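Local coordinates for secretory-abundant heat soluble protein 1 (Ramazzottius varieornatus, PDB 5XN9) that acts as a secreted, heat-soluble molecular shield during water loss, supporting the desiccation tolerance of its tardigrade host, at residues A[39-44]-A[56-61]; A[82-87]-A[97-102]; A[22-27]-A[128-133]; A[48-53]-A[68-73]. All coordinates share one frame; numbering follows the deposited sequence.

Interaction 1 of 4, residues A[39-44]-A[56-61]. With MG (magnesium ion), chain C.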
loop_
_atom_site.group_PDB
_atom_site.type_symbol
_atom_site.label_atom_id
_atom_site.label_comp_id
_atom_site.label_asym_id
_atom_site.label_seq_id
_atom_site.Cartn_x
_atom_site.Cartn_y
_atom_site.Cartn_z
ATOM N N HIS A 39 0.814 0.279 13.794
ATOM C CA HIS A 39 2.196 0.721 13.901
ATOM C C HIS A 39 2.494 1.774 12.848
ATOM O O HIS A 39 1.984 1.712 11.725
ATOM C CB HIS A 39 3.151 -0.459 13.758
ATOM C CG HIS A 39 3.133 -1.381 14.936
ATOM N ND1 HIS A 39 3.933 -1.189 16.045
ATOM C CD2 HIS A 39 2.392 -2.485 15.192
ATOM C CE1 HIS A 39 3.693 -2.144 16.925
ATOM N NE2 HIS A 39 2.760 -2.942 16.434
ATOM N N LYS A 40 3.323 2.745 13.224
ATOM C CA LYS A 40 3.665 3.853 12.340
ATOM C C LYS A 40 4.204 3.341 11.011
ATOM O O LYS A 40 5.174 2.575 10.966
ATOM C CB LYS A 40 4.701 4.739 13.034
ATOM C CG LYS A 40 5.157 5.939 12.227
ATOM C CD LYS A 40 4.011 6.867 11.889
ATOM C CE LYS A 40 3.393 7.487 13.129
ATOM N NZ LYS A 40 2.496 8.621 12.769
ATOM N N THR A 41 3.561 3.768 9.933
ATOM C CA THR A 41 3.831 3.273 8.593
ATOM C C THR A 41 3.998 4.466 7.670
ATOM O O THR A 41 3.259 5.450 7.776
ATOM C CB THR A 41 2.657 2.400 8.103
ATOM O OG1 THR A 41 2.495 1.287 8.996
ATOM C CG2 THR A 41 2.872 1.893 6.667
ATOM N N PHE A 42 4.967 4.375 6.769
ATOM C CA PHE A 42 5.232 5.420 5.796
ATOM C C PHE A 42 5.093 4.854 4.390
ATOM O O PHE A 42 5.569 3.750 4.103
ATOM C CB PHE A 42 6.645 5.983 5.976
ATOM C CG PHE A 42 6.883 6.595 7.315
ATOM C CD1 PHE A 42 7.296 5.813 8.382
ATOM C CD2 PHE A 42 6.701 7.953 7.511
ATOM C CE1 PHE A 42 7.518 6.381 9.635
ATOM C CE2 PHE A 42 6.923 8.528 8.752
ATOM C CZ PHE A 42 7.329 7.740 9.818
ATOM N N HIS A 43 4.433 5.613 3.522
ATOM C CA HIS A 43 4.390 5.347 2.088
ATOM C C HIS A 43 5.004 6.546 1.395
ATOM O O HIS A 43 4.545 7.675 1.591
ATOM C CB HIS A 43 2.954 5.182 1.579
ATOM C CG HIS A 43 2.295 3.924 2.036
ATOM N ND1 HIS A 43 2.485 2.717 1.401
ATOM C CD2 HIS A 43 1.463 3.676 3.076
ATOM C CE1 HIS A 43 1.798 1.779 2.027
ATOM N NE2 HIS A 43 1.165 2.336 3.044
ATOM N N LYS A 44 6.038 6.307 0.597
ATOM C CA LYS A 44 6.660 7.344 -0.212
ATOM C C LYS A 44 6.551 6.919 -1.667
ATOM O O LYS A 44 6.996 5.830 -2.035
ATOM C CB LYS A 44 8.117 7.551 0.214
ATOM C CG LYS A 44 8.248 7.964 1.670
ATOM C CD LYS A 44 9.694 8.176 2.082
ATOM C CE LYS A 44 9.779 8.455 3.583
ATOM N NZ LYS A 44 11.172 8.509 4.109
ATOM N N ILE A 56 7.603 1.421 1.067
ATOM C CA ILE A 56 6.811 1.170 2.262
ATOM C C ILE A 56 7.792 0.948 3.401
ATOM O O ILE A 56 8.761 0.194 3.250
ATOM C CB ILE A 56 5.911 -0.066 2.079
ATOM C CG1 ILE A 56 4.980 0.109 0.869
ATOM C CG2 ILE A 56 5.127 -0.360 3.356
ATOM C CD1 ILE A 56 5.545 -0.430 -0.449
ATOM N N SER A 57 7.564 1.609 4.529
ATOM C CA SER A 57 8.395 1.362 5.698
ATOM C C SER A 57 7.554 1.294 6.966
ATOM O O SER A 57 6.630 2.088 7.156
ATOM C CB SER A 57 9.490 2.412 5.841
ATOM O OG SER A 57 8.923 3.689 5.970
ATOM N N VAL A 58 7.882 0.332 7.823
ATOM C CA VAL A 58 7.300 0.233 9.159
ATOM C C VAL A 58 8.477 0.110 10.118
ATOM O O VAL A 58 8.961 -1.003 10.371
ATOM C CB VAL A 58 6.326 -0.951 9.290
ATOM C CG1 VAL A 58 5.638 -0.907 10.660
ATOM C CG2 VAL A 58 5.293 -0.936 8.162
ATOM N N PRO A 59 8.998 1.226 10.631
ATOM C CA PRO A 59 10.251 1.158 11.399
ATOM C C PRO A 59 10.189 0.274 12.635
ATOM O O PRO A 59 11.176 -0.419 12.923
ATOM C CB PRO A 59 10.529 2.627 11.735
ATOM C CG PRO A 59 9.860 3.384 10.619
ATOM C CD PRO A 59 8.613 2.611 10.308
ATOM N N ASP A 60 9.058 0.255 13.365
ATOM C CA ASP A 60 8.949 -0.598 14.551
ATOM C C ASP A 60 9.204 -2.048 14.196
ATOM O O ASP A 60 9.697 -2.817 15.033
ATOM C CB ASP A 60 7.530 -0.567 15.139
ATOM C CG ASP A 60 7.208 0.694 15.908
ATOM O OD1 ASP A 60 8.118 1.480 16.238
ATOM O OD2 ASP A 60 6.002 0.850 16.240
ATOM N N LYS A 61 8.845 -2.446 12.971
ATOM C CA LYS A 61 8.945 -3.818 12.492
ATOM C C LYS A 61 10.161 -4.045 11.605
ATOM O O LYS A 61 10.276 -5.109 10.989
ATOM C CB LYS A 61 7.666 -4.201 11.736
ATOM C CG LYS A 61 6.437 -4.380 12.627
ATOM C CD LYS A 61 6.583 -5.600 13.497
ATOM C CE LYS A 61 5.299 -5.917 14.240
ATOM N NZ LYS A 61 5.416 -7.203 14.972
HETATM MG MG MG C . 0.044 1.574 4.389
HETATM O O HOH W 1 6.715 1.858 13.112
#
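His-39 and Asp-60 meet through a nearly straight hydrogen bond: ND1 donates to OD2 at 2.9 Å, with the oxygen in the ring plane. The carboxylate is turned 88° from the imidazole and uses the anti lone pair of OD2. CG of His-39 sits beside the backbone N (chi1 -71°), starting the ring toward Asp-60, while CB rests on CG1 of Val-58. An alanine at His-39 would probably leave OD2 of Asp-60 without this donor and the turn at 59-61 less firmly tied to the segment before strand 42-48. A water beside this bond donates to Lys-40 O and accepts from Asp-60 N. On the Phe-42 face, OG of Ser-57 sits 3.2 Å from CB of Phe-42, while CG of Pro-59 lies 3.9 Å from CE1, Phe-42 and Pro-59 crossing at about a right angle. On the other side His-43 and Ile-56, in the conformer given, run side by side. ND1 of His-43 is hydrogen-bonded to NE2 of His-54, and its NE2 binds the magnesium ion at 1.9 Å together with Tyr-134. Paired amides of Phe-42 and Ser-57 complete an antiparallel beta hairpin in a fatty-acid-binding-protein-like barrel, with a metal site on its His-43 face.

Interaction 2 of 4, residues A[82-87]-A[97-102]. With ZN (zinc ion), chain D.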
loop_
_atom_site.group_PDB
_atom_site.type_symbol
_atom_site.label_atom_id
_atom_site.label_comp_id
_atom_site.label_asym_id
_atom_site.label_seq_id
_atom_site.Cartn_x
_atom_site.Cartn_y
_atom_site.Cartn_z
ATOM N N THR A 82 7.259 -15.203 0.291
ATOM C CA THR A 82 5.977 -15.226 -0.386
ATOM C C THR A 82 6.129 -14.308 -1.590
ATOM O O THR A 82 6.425 -13.121 -1.423
ATOM C CB THR A 82 4.876 -14.710 0.540
ATOM O OG1 THR A 82 4.788 -15.527 1.715
ATOM C CG2 THR A 82 3.544 -14.725 -0.175
ATOM N N GLU A 83 5.988 -14.859 -2.790
ATOM C CA GLU A 83 6.033 -14.032 -3.984
ATOM C C GLU A 83 4.735 -13.249 -4.112
ATOM O O GLU A 83 3.645 -13.770 -3.850
ATOM C CB GLU A 83 6.243 -14.882 -5.236
ATOM C CG GLU A 83 6.423 -14.055 -6.501
ATOM C CD GLU A 83 5.990 -14.800 -7.746
ATOM O OE1 GLU A 83 5.050 -15.620 -7.652
ATOM O OE2 GLU A 83 6.588 -14.566 -8.817
ATOM N N ILE A 84 4.854 -11.995 -4.536
ATOM C CA ILE A 84 3.726 -11.085 -4.642
ATOM C C ILE A 84 3.743 -10.502 -6.051
ATOM O O ILE A 84 4.739 -9.889 -6.456
ATOM C CB ILE A 84 3.824 -9.960 -3.598
ATOM C CG1 ILE A 84 3.973 -10.532 -2.182
ATOM C CG2 ILE A 84 2.648 -9.016 -3.709
ATOM C CD1 ILE A 84 2.859 -11.439 -1.771
ATOM N N LYS A 85 2.663 -10.705 -6.804
ATOM C CA LYS A 85 2.503 -10.076 -8.108
ATOM C C LYS A 85 1.620 -8.847 -7.955
ATOM O O LYS A 85 0.631 -8.877 -7.220
ATOM C CB LYS A 85 1.852 -11.034 -9.100
ATOM C CG LYS A 85 2.606 -12.322 -9.342
ATOM C CD LYS A 85 1.933 -13.099 -10.461
ATOM C CE LYS A 85 2.091 -14.600 -10.300
ATOM N NZ LYS A 85 1.276 -15.352 -11.298
ATOM N N TYR A 86 1.982 -7.757 -8.628
ATOM C CA TYR A 86 1.194 -6.539 -8.507
ATOM C C TYR A 86 1.048 -5.863 -9.865
ATOM O O TYR A 86 1.866 -6.036 -10.776
ATOM C CB TYR A 86 1.809 -5.545 -7.512
ATOM C CG TYR A 86 3.237 -5.153 -7.844
ATOM C CD1 TYR A 86 3.515 -4.150 -8.761
ATOM C CD2 TYR A 86 4.307 -5.796 -7.236
ATOM C CE1 TYR A 86 4.833 -3.803 -9.074
ATOM C CE2 TYR A 86 5.610 -5.460 -7.532
ATOM C CZ TYR A 86 5.878 -4.462 -8.449
ATOM O OH TYR A 86 7.188 -4.129 -8.741
ATOM N N LYS A 87 0.008 -5.043 -9.968
ATOM C CA LYS A 87 -0.126 -4.132 -11.101
ATOM C C LYS A 87 -0.822 -2.883 -10.594
ATOM O O LYS A 87 -1.937 -2.969 -10.069
ATOM C CB LYS A 87 -0.923 -4.748 -12.253
ATOM C CG LYS A 87 -1.014 -3.819 -13.468
ATOM C CD LYS A 87 -2.019 -4.299 -14.502
ATOM C CE LYS A 87 -1.645 -5.647 -15.051
ATOM N NZ LYS A 87 -2.438 -5.954 -16.275
ATOM N N ALA A 97 -3.805 -0.763 -6.774
ATOM C CA ALA A 97 -2.929 -1.901 -7.015
ATOM C C ALA A 97 -3.740 -3.185 -6.941
ATOM O O ALA A 97 -4.506 -3.402 -5.986
ATOM C CB ALA A 97 -1.758 -1.961 -6.033
ATOM N N GLU A 98 -3.551 -4.035 -7.944
ATOM C CA GLU A 98 -4.104 -5.384 -7.979
ATOM C C GLU A 98 -2.992 -6.345 -7.576
ATOM O O GLU A 98 -1.954 -6.401 -8.240
ATOM C CB GLU A 98 -4.540 -5.713 -9.406
ATOM C CG GLU A 98 -5.304 -7.018 -9.522
ATOM C CD GLU A 98 -6.759 -6.877 -9.126
ATOM O OE1 GLU A 98 -7.228 -5.734 -8.931
ATOM O OE2 GLU A 98 -7.431 -7.923 -9.023
ATOM N N VAL A 99 -3.192 -7.082 -6.486
ATOM C CA VAL A 99 -2.131 -7.891 -5.892
ATOM C C VAL A 99 -2.542 -9.361 -5.888
ATOM O O VAL A 99 -3.600 -9.712 -5.353
ATOM C CB VAL A 99 -1.789 -7.408 -4.478
ATOM C CG1 VAL A 99 -0.734 -8.297 -3.880
ATOM C CG2 VAL A 99 -1.318 -5.948 -4.513
ATOM N N HIS A 100 -1.713 -10.221 -6.480
ATOM C CA HIS A 100 -1.904 -11.666 -6.386
ATOM C C HIS A 100 -0.892 -12.218 -5.404
ATOM O O HIS A 100 0.291 -11.883 -5.485
ATOM C CB HIS A 100 -1.622 -12.380 -7.710
ATOM C CG HIS A 100 -2.713 -12.290 -8.730
ATOM N ND1 HIS A 100 -2.878 -11.191 -9.548
ATOM C CD2 HIS A 100 -3.625 -13.205 -9.142
ATOM C CE1 HIS A 100 -3.872 -11.414 -10.387
ATOM N NE2 HIS A 100 -4.345 -12.630 -10.163
ATOM N N VAL A 101 -1.348 -13.087 -4.509
ATOM C CA VAL A 101 -0.442 -13.886 -3.688
ATOM C C VAL A 101 -0.684 -15.345 -4.051
ATOM O O VAL A 101 -1.496 -16.024 -3.398
ATOM C CB VAL A 101 -0.660 -13.623 -2.192
ATOM C CG1 VAL A 101 0.409 -14.320 -1.398
ATOM C CG2 VAL A 101 -0.674 -12.121 -1.910
ATOM N N PRO A 102 -0.028 -15.855 -5.097
ATOM C CA PRO A 102 -0.429 -17.161 -5.650
ATOM C C PRO A 102 -0.267 -18.315 -4.683
ATOM O O PRO A 102 -1.065 -19.259 -4.716
ATOM C CB PRO A 102 0.479 -17.308 -6.880
ATOM C CG PRO A 102 0.854 -15.918 -7.236
ATOM C CD PRO A 102 0.951 -15.166 -5.955
HETATM ZN ZN ZN D . -9.328 -7.479 -8.655
#
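Lys-85 with His-100 and Lys-87 with Glu-98 form two antiparallel hydrogen-bonded pairs, each joined by two backbone bonds; the shortest runs from His-100 N to Lys-85 O, 2.8 Å. They hold together the beta hairpin of strands 82-91 and 94-101, part of the barrel wall of this fatty-acid-binding-protein-like fold. The Glu-98 carboxylate binds the zinc ion unevenly, OE2 at 2.0 Å and OE1 at a longer 2.7 Å; His-109 is a second ligand. CG of Glu-98 stands anti to the backbone N, but the chain bends at chi2 (80°) and carries its end away from residues 82-87. At the far end of the pairing, CE of Lys-85 lies on CG of Pro-102. Contacts on the Tyr-86 and Val-99 face are mainly apolar. Ile-84 divides its branches between two valines: CG2 packs on Val-99 CG1 at 3.5 Å, CD1 on Val-101 CG2 at 3.6 Å. The hydroxyl of Tyr-86 is hydrogen-bonded to Asn-68 O. Beyond Ile-84, CG2 of Thr-82 presses on CG1 of Val-101 at a tight 3.4 Å.

Interaction 3 of 4, residues A[22-27]-A[128-133]. With ACY (acetic acid), chain L.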
loop_
_atom_site.group_PDB
_atom_site.type_symbol
_atom_site.label_atom_id
_atom_site.label_comp_id
_atom_site.label_asym_id
_atom_site.label_seq_id
_atom_site.Cartn_x
_atom_site.Cartn_y
_atom_site.Cartn_z
ATOM N N ASP A 22 -7.837 -5.257 11.632
ATOM C CA ASP A 22 -7.592 -6.602 12.141
ATOM C C ASP A 22 -8.378 -7.648 11.354
ATOM O O ASP A 22 -7.870 -8.747 11.098
ATOM C CB ASP A 22 -7.899 -6.669 13.638
ATOM C CG ASP A 22 -6.773 -6.111 14.490
ATOM O OD1 ASP A 22 -5.851 -5.473 13.935
ATOM O OD2 ASP A 22 -6.813 -6.303 15.721
ATOM N N ALA A 23 -9.611 -7.322 10.957
ATOM C CA ALA A 23 -10.393 -8.244 10.139
ATOM C C ALA A 23 -9.732 -8.470 8.788
ATOM O O ALA A 23 -9.757 -9.584 8.251
ATOM C CB ALA A 23 -11.811 -7.706 9.950
ATOM N N PHE A 24 -9.136 -7.419 8.222
ATOM C CA PHE A 24 -8.416 -7.569 6.963
ATOM C C PHE A 24 -7.186 -8.450 7.143
ATOM O O PHE A 24 -6.949 -9.371 6.353
ATOM C CB PHE A 24 -8.030 -6.198 6.420
ATOM C CG PHE A 24 -7.116 -6.263 5.234
ATOM C CD1 PHE A 24 -7.602 -6.624 3.985
ATOM C CD2 PHE A 24 -5.768 -5.977 5.368
ATOM C CE1 PHE A 24 -6.755 -6.689 2.889
ATOM C CE2 PHE A 24 -4.919 -6.043 4.280
ATOM C CZ PHE A 24 -5.414 -6.400 3.038
ATOM N N ILE A 25 -6.394 -8.180 8.183
ATOM C CA ILE A 25 -5.209 -8.989 8.458
ATOM C C ILE A 25 -5.591 -10.445 8.698
ATOM O O ILE A 25 -4.943 -11.363 8.179
ATOM C CB ILE A 25 -4.414 -8.391 9.632
ATOM C CG1 ILE A 25 -3.832 -7.034 9.238
ATOM C CG2 ILE A 25 -3.303 -9.330 10.072
ATOM C CD1 ILE A 25 -2.910 -7.099 8.038
ATOM N N SER A 26 -6.651 -10.681 9.479
ATOM C CA SER A 26 -7.099 -12.049 9.724
ATOM C C SER A 26 -7.556 -12.725 8.437
ATOM O O SER A 26 -7.295 -13.915 8.226
ATOM C CB SER A 26 -8.218 -12.061 10.766
ATOM O OG SER A 26 -7.765 -11.540 12.003
ATOM N N ALA A 27 -8.239 -11.982 7.560
ATOM C CA ALA A 27 -8.710 -12.567 6.309
ATOM C C ALA A 27 -7.570 -12.923 5.366
ATOM O O ALA A 27 -7.752 -13.771 4.487
ATOM C CB ALA A 27 -9.684 -11.621 5.613
ATOM N N VAL A 128 -13.993 -8.423 2.577
ATOM C CA VAL A 128 -13.494 -7.788 3.793
ATOM C C VAL A 128 -12.757 -6.517 3.394
ATOM O O VAL A 128 -11.801 -6.569 2.606
ATOM C CB VAL A 128 -12.578 -8.734 4.583
ATOM C CG1 VAL A 128 -11.982 -8.018 5.782
ATOM C CG2 VAL A 128 -13.346 -9.975 5.025
ATOM N N THR A 129 -13.192 -5.375 3.931
ATOM C CA THR A 129 -12.583 -4.099 3.585
ATOM C C THR A 129 -12.047 -3.434 4.844
ATOM O O THR A 129 -12.733 -3.387 5.871
ATOM C CB THR A 129 -13.637 -3.173 2.975
ATOM O OG1 THR A 129 -14.267 -3.829 1.867
ATOM C CG2 THR A 129 -13.015 -1.861 2.521
ATOM N N ALA A 130 -10.827 -2.909 4.760
ATOM C CA ALA A 130 -10.268 -2.093 5.825
ATOM C C ALA A 130 -9.816 -0.758 5.253
ATOM O O ALA A 130 -9.622 -0.609 4.043
ATOM C CB ALA A 130 -9.105 -2.786 6.536
ATOM N N LYS A 131 -9.650 0.218 6.140
ATOM C CA LYS A 131 -9.213 1.536 5.724
ATOM C C LYS A 131 -8.193 2.068 6.709
ATOM O O LYS A 131 -8.234 1.769 7.908
ATOM C CB LYS A 131 -10.383 2.508 5.632
ATOM C CG LYS A 131 -11.268 2.270 4.427
ATOM C CD LYS A 131 -12.455 3.201 4.444
ATOM C CE LYS A 131 -13.298 3.025 3.199
ATOM N NZ LYS A 131 -12.593 3.562 2.017
ATOM N N ARG A 132 -7.284 2.879 6.190
ATOM C CA ARG A 132 -6.294 3.525 7.023
ATOM C C ARG A 132 -6.042 4.906 6.446
ATOM O O ARG A 132 -6.022 5.071 5.227
ATOM C CB ARG A 132 -5.032 2.687 6.999
ATOM C CG ARG A 132 -4.210 2.871 8.176
ATOM C CD ARG A 132 -3.096 1.889 8.210
ATOM N NE ARG A 132 -2.310 2.168 9.382
ATOM C CZ ARG A 132 -1.073 1.747 9.566
ATOM N NH1 ARG A 132 -0.467 1.017 8.634
ATOM N NH2 ARG A 132 -0.454 2.068 10.682
ATOM N N TRP A 133 -5.891 5.903 7.316
ATOM C CA TRP A 133 -5.713 7.276 6.872
ATOM C C TRP A 133 -4.292 7.742 7.144
ATOM O O TRP A 133 -3.721 7.444 8.201
ATOM C CB TRP A 133 -6.725 8.208 7.531
ATOM C CG TRP A 133 -8.088 8.011 6.953
ATOM C CD1 TRP A 133 -8.658 8.731 5.943
ATOM C CD2 TRP A 133 -9.039 7.000 7.311
ATOM N NE1 TRP A 133 -9.912 8.246 5.666
ATOM C CE2 TRP A 133 -10.168 7.180 6.488
ATOM C CE3 TRP A 133 -9.047 5.964 8.252
ATOM C CZ2 TRP A 133 -11.299 6.370 6.581
ATOM C CZ3 TRP A 133 -10.171 5.159 8.342
ATOM C CH2 TRP A 133 -11.283 5.369 7.513
HETATM C C ACY L . 0.052 -0.615 4.922
HETATM O O ACY L . -0.724 -0.517 5.899
HETATM O OXT ACY L . -0.212 -0.186 3.777
HETATM C CH3 ACY L . 1.379 -1.285 5.132
#
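Phe-24 sets its CB against CB of Ala-130 at 3.6 Å, where the helix 21-27 lies over the last strand, 128-136, of the fatty-acid-binding-protein-like barrel. Its ring has Val-128 O near its plane at the edge and also meets Tyr-123 on the neighbouring strand. Val-128, in the conformer given, points toward the helix and spreads its two methyls along it. CG1, anti to the backbone N, lies 3.7 Å from Ala-23 O and 3.8 Å from CA of Phe-24. CG2 faces CB of Ala-27 at 4.1 Å, one helical turn after Ala-23. The helix and strand axes approach to 7.3 Å, at 131° between their directions, consistent with the small alanines at the interface. The contact is thus apolar packing, joining the helical cap to the barrel wall. Farther along the strand, Arg-132 extends from CG to NE. An acetic acid molecule, probably from the crystallisation liquor, has its O at the edge of the guanidinium, in plane: NH1 donates to that O at 3.1 Å.

Interaction 4 of 4, residues A[48-53]-A[68-73]. With EDO (1,2-ethanediol), chain H.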
loop_
_atom_site.group_PDB
_atom_site.type_symbol
_atom_site.label_atom_id
_atom_site.label_comp_id
_atom_site.label_asym_id
_atom_site.label_seq_id
_atom_site.Cartn_x
_atom_site.Cartn_y
_atom_site.Cartn_z
ATOM N N GLU A 48 10.480 8.453 -11.328
ATOM C CA GLU A 48 11.873 8.426 -11.798
ATOM C C GLU A 48 11.856 8.179 -13.297
ATOM O O GLU A 48 11.999 7.042 -13.748
ATOM C CB GLU A 48 12.667 7.341 -11.086
ATOM C CG GLU A 48 12.883 7.594 -9.613
ATOM C CD GLU A 48 13.857 8.728 -9.340
ATOM O OE1 GLU A 48 14.158 8.957 -8.154
ATOM O OE2 GLU A 48 14.341 9.372 -10.298
ATOM N N GLY A 49 11.662 9.236 -14.063
ATOM C CA GLY A 49 11.665 9.130 -15.505
ATOM C C GLY A 49 10.511 8.309 -16.030
ATOM O O GLY A 49 9.384 8.799 -16.143
ATOM N N ASP A 50 10.788 7.044 -16.335
ATOM C CA ASP A 50 9.841 6.155 -16.988
ATOM C C ASP A 50 9.191 5.173 -16.027
ATOM O O ASP A 50 8.537 4.229 -16.473
ATOM C CB ASP A 50 10.529 5.394 -18.128
ATOM C CG ASP A 50 11.766 4.611 -17.670
ATOM O OD1 ASP A 50 12.146 4.682 -16.487
ATOM O OD2 ASP A 50 12.383 3.935 -18.523
ATOM N N HIS A 51 9.358 5.366 -14.724
ATOM C CA HIS A 51 8.776 4.453 -13.754
ATOM C C HIS A 51 8.580 5.204 -12.449
ATOM O O HIS A 51 9.033 6.342 -12.286
ATOM C CB HIS A 51 9.645 3.203 -13.559
ATOM C CG HIS A 51 10.988 3.485 -12.955
ATOM N ND1 HIS A 51 12.022 4.047 -13.673
ATOM C CD2 HIS A 51 11.472 3.258 -11.711
ATOM C CE1 HIS A 51 13.082 4.167 -12.890
ATOM N NE2 HIS A 51 12.774 3.698 -11.694
ATOM N N TYR A 52 7.863 4.560 -11.536
ATOM C CA TYR A 52 7.633 5.080 -10.204
ATOM C C TYR A 52 8.314 4.192 -9.182
ATOM O O TYR A 52 8.559 3.003 -9.420
ATOM C CB TYR A 52 6.137 5.099 -9.868
ATOM C CG TYR A 52 5.340 6.121 -10.631
ATOM C CD1 TYR A 52 4.820 5.827 -11.885
ATOM C CD2 TYR A 52 5.091 7.385 -10.094
ATOM C CE1 TYR A 52 4.081 6.776 -12.590
ATOM C CE2 TYR A 52 4.354 8.332 -10.782
ATOM C CZ TYR A 52 3.854 8.027 -12.025
ATOM O OH TYR A 52 3.121 8.974 -12.691
ATOM N N HIS A 53 8.639 4.782 -8.038
ATOM C CA HIS A 53 9.005 4.024 -6.852
ATOM C C HIS A 53 7.953 4.208 -5.778
ATOM O O HIS A 53 7.404 5.303 -5.606
ATOM C CB HIS A 53 10.347 4.473 -6.287
ATOM C CG HIS A 53 11.511 4.001 -7.087
ATOM N ND1 HIS A 53 12.338 2.985 -6.666
ATOM C CD2 HIS A 53 11.983 4.395 -8.293
ATOM C CE1 HIS A 53 13.287 2.793 -7.564
ATOM N NE2 HIS A 53 13.085 3.623 -8.570
ATOM N N ASN A 68 9.336 -0.944 -7.461
ATOM C CA ASN A 68 9.444 -0.254 -8.738
ATOM C C ASN A 68 8.210 -0.634 -9.544
ATOM O O ASN A 68 7.894 -1.824 -9.671
ATOM C CB ASN A 68 10.712 -0.757 -9.442
ATOM C CG ASN A 68 10.987 -0.081 -10.790
ATOM O OD1 ASN A 68 10.078 0.223 -11.559
ATOM N ND2 ASN A 68 12.268 0.124 -11.087
ATOM N N PHE A 69 7.493 0.364 -10.065
ATOM C CA PHE A 69 6.335 0.058 -10.891
ATOM C C PHE A 69 6.213 1.004 -12.071
ATOM O O PHE A 69 6.630 2.164 -12.011
ATOM C CB PHE A 69 5.019 -0.048 -10.095
ATOM C CG PHE A 69 4.434 1.262 -9.634
ATOM C CD1 PHE A 69 3.590 1.992 -10.453
ATOM C CD2 PHE A 69 4.675 1.725 -8.353
ATOM C CE1 PHE A 69 3.026 3.186 -10.020
ATOM C CE2 PHE A 69 4.111 2.916 -7.906
ATOM C CZ PHE A 69 3.272 3.643 -8.738
ATOM N N LYS A 70 5.649 0.478 -13.150
ATOM C CA LYS A 70 5.123 1.281 -14.241
ATOM C C LYS A 70 3.611 1.106 -14.260
ATOM O O LYS A 70 3.099 -0.004 -14.057
ATOM C CB LYS A 70 5.721 0.854 -15.588
ATOM C CG LYS A 70 7.207 1.164 -15.718
ATOM C CD LYS A 70 7.787 0.670 -17.046
ATOM C CE LYS A 70 9.286 0.930 -17.142
ATOM N NZ LYS A 70 9.897 0.516 -18.438
ATOM N N LEU A 71 2.889 2.201 -14.480
ATOM C CA LEU A 71 1.437 2.091 -14.540
ATOM C C LEU A 71 1.027 1.099 -15.619
ATOM O O LEU A 71 1.564 1.115 -16.731
ATOM C CB LEU A 71 0.783 3.453 -14.776
ATOM C CG LEU A 71 0.933 4.409 -13.585
ATOM C CD1 LEU A 71 0.587 5.835 -13.981
ATOM C CD2 LEU A 71 0.070 3.945 -12.398
ATOM N N ASN A 72 0.089 0.212 -15.287
ATOM C CA ASN A 72 -0.484 -0.754 -16.228
ATOM C C ASN A 72 0.435 -1.929 -16.539
ATOM O O ASN A 72 0.101 -2.728 -17.422
ATOM C CB ASN A 72 -0.914 -0.118 -17.557
ATOM C CG ASN A 72 -1.800 1.080 -17.360
ATOM O OD1 ASN A 72 -2.698 1.060 -16.531
ATOM N ND2 ASN A 72 -1.542 2.144 -18.114
ATOM N N GLU A 73 1.571 -2.069 -15.860
ATOM C CA GLU A 73 2.534 -3.123 -16.173
ATOM C C GLU A 73 2.756 -3.981 -14.942
ATOM O O GLU A 73 2.989 -3.452 -13.854
ATOM C CB GLU A 73 3.863 -2.550 -16.679
ATOM C CG GLU A 73 3.700 -1.610 -17.877
ATOM C CD GLU A 73 5.005 -1.307 -18.605
ATOM O OE1 GLU A 73 6.043 -1.928 -18.280
ATOM O OE2 GLU A 73 4.994 -0.446 -19.516
HETATM C C1 EDO H . 12.968 13.574 -12.703
HETATM O O1 EDO H . 14.268 14.040 -13.086
HETATM C C2 EDO H . 12.496 12.494 -13.670
HETATM O O2 EDO H . 11.168 12.090 -13.318
#
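Tyr-52 and Phe-69 form an antiparallel hydrogen-bonded pair in the beta hairpin of strands 51-58 and 63-69, part of the wall of a fatty-acid-binding-protein-like barrel. Tyr-52 N donates to Phe-69 O at 2.7 Å; Phe-69 N returns a bond to Tyr-52 O at 2.9 Å. Among the aromatic contacts, CB of Tyr-52 lies over one face of the Phe-69 ring in a CH-pi contact, 3.6 Å from its centroid. The rings themselves are nearly parallel, 11° apart, but slid so far that they barely overlap. CG of Phe-69 stands between its backbone N and carbonyl carbon (chi1 75°), which starts the ring toward CB of Tyr-52. Stacking with Tyr-88 adds to the packing of this ring. The apolar edge is completed by Leu-71, whose CD1 touches CE1 of Tyr-52. Polar side chains gather on the other face. ND1 of His-51 donates to OD1 of Asp-50 at 2.9 Å in its ring plane, and NE2 makes a weak bond, in the conformer given, with NE2 of His-53, whose ND1 is hydrogen-bonded to Asp-66. An alanine at His-51 would probably leave OD1 of Asp-50 without this donor and open a gap beside the Asn-68 amide. In the Asn-68 conformer given, that amide lies 17° from parallel with the imidazole, ND2 and OD1 of Asn-68 each 3.3 Å from CD2 of His-51.

How the interactions relate
All four contacts reach one antiparallel sheet closed into a barrel; interaction 3 adds the helix 21-27 to it. Interactions 1 and 4 share strand 51-58, their centres 21 Å apart. Interaction 4 meets interaction 2 through Tyr-86 OH, 2.6 Å from Asn-68 O in a probable hydrogen bond, and through Tyr-86 packing on Phe-69. Interaction 3 encloses the other three along the chain and touches interaction 1: Arg-132 NH2 lies 2.7 Å from His-39 O, and NH1 3.0 Å from Thr-41 OG1. The acetic acid joins the two as well, its OXT 1.9 Å from the magnesium ion and its O at Arg-132, consistent with a shared pocket. Interaction 2, centred 20 Å from interaction 1, supplies Glu-98 to the zinc site.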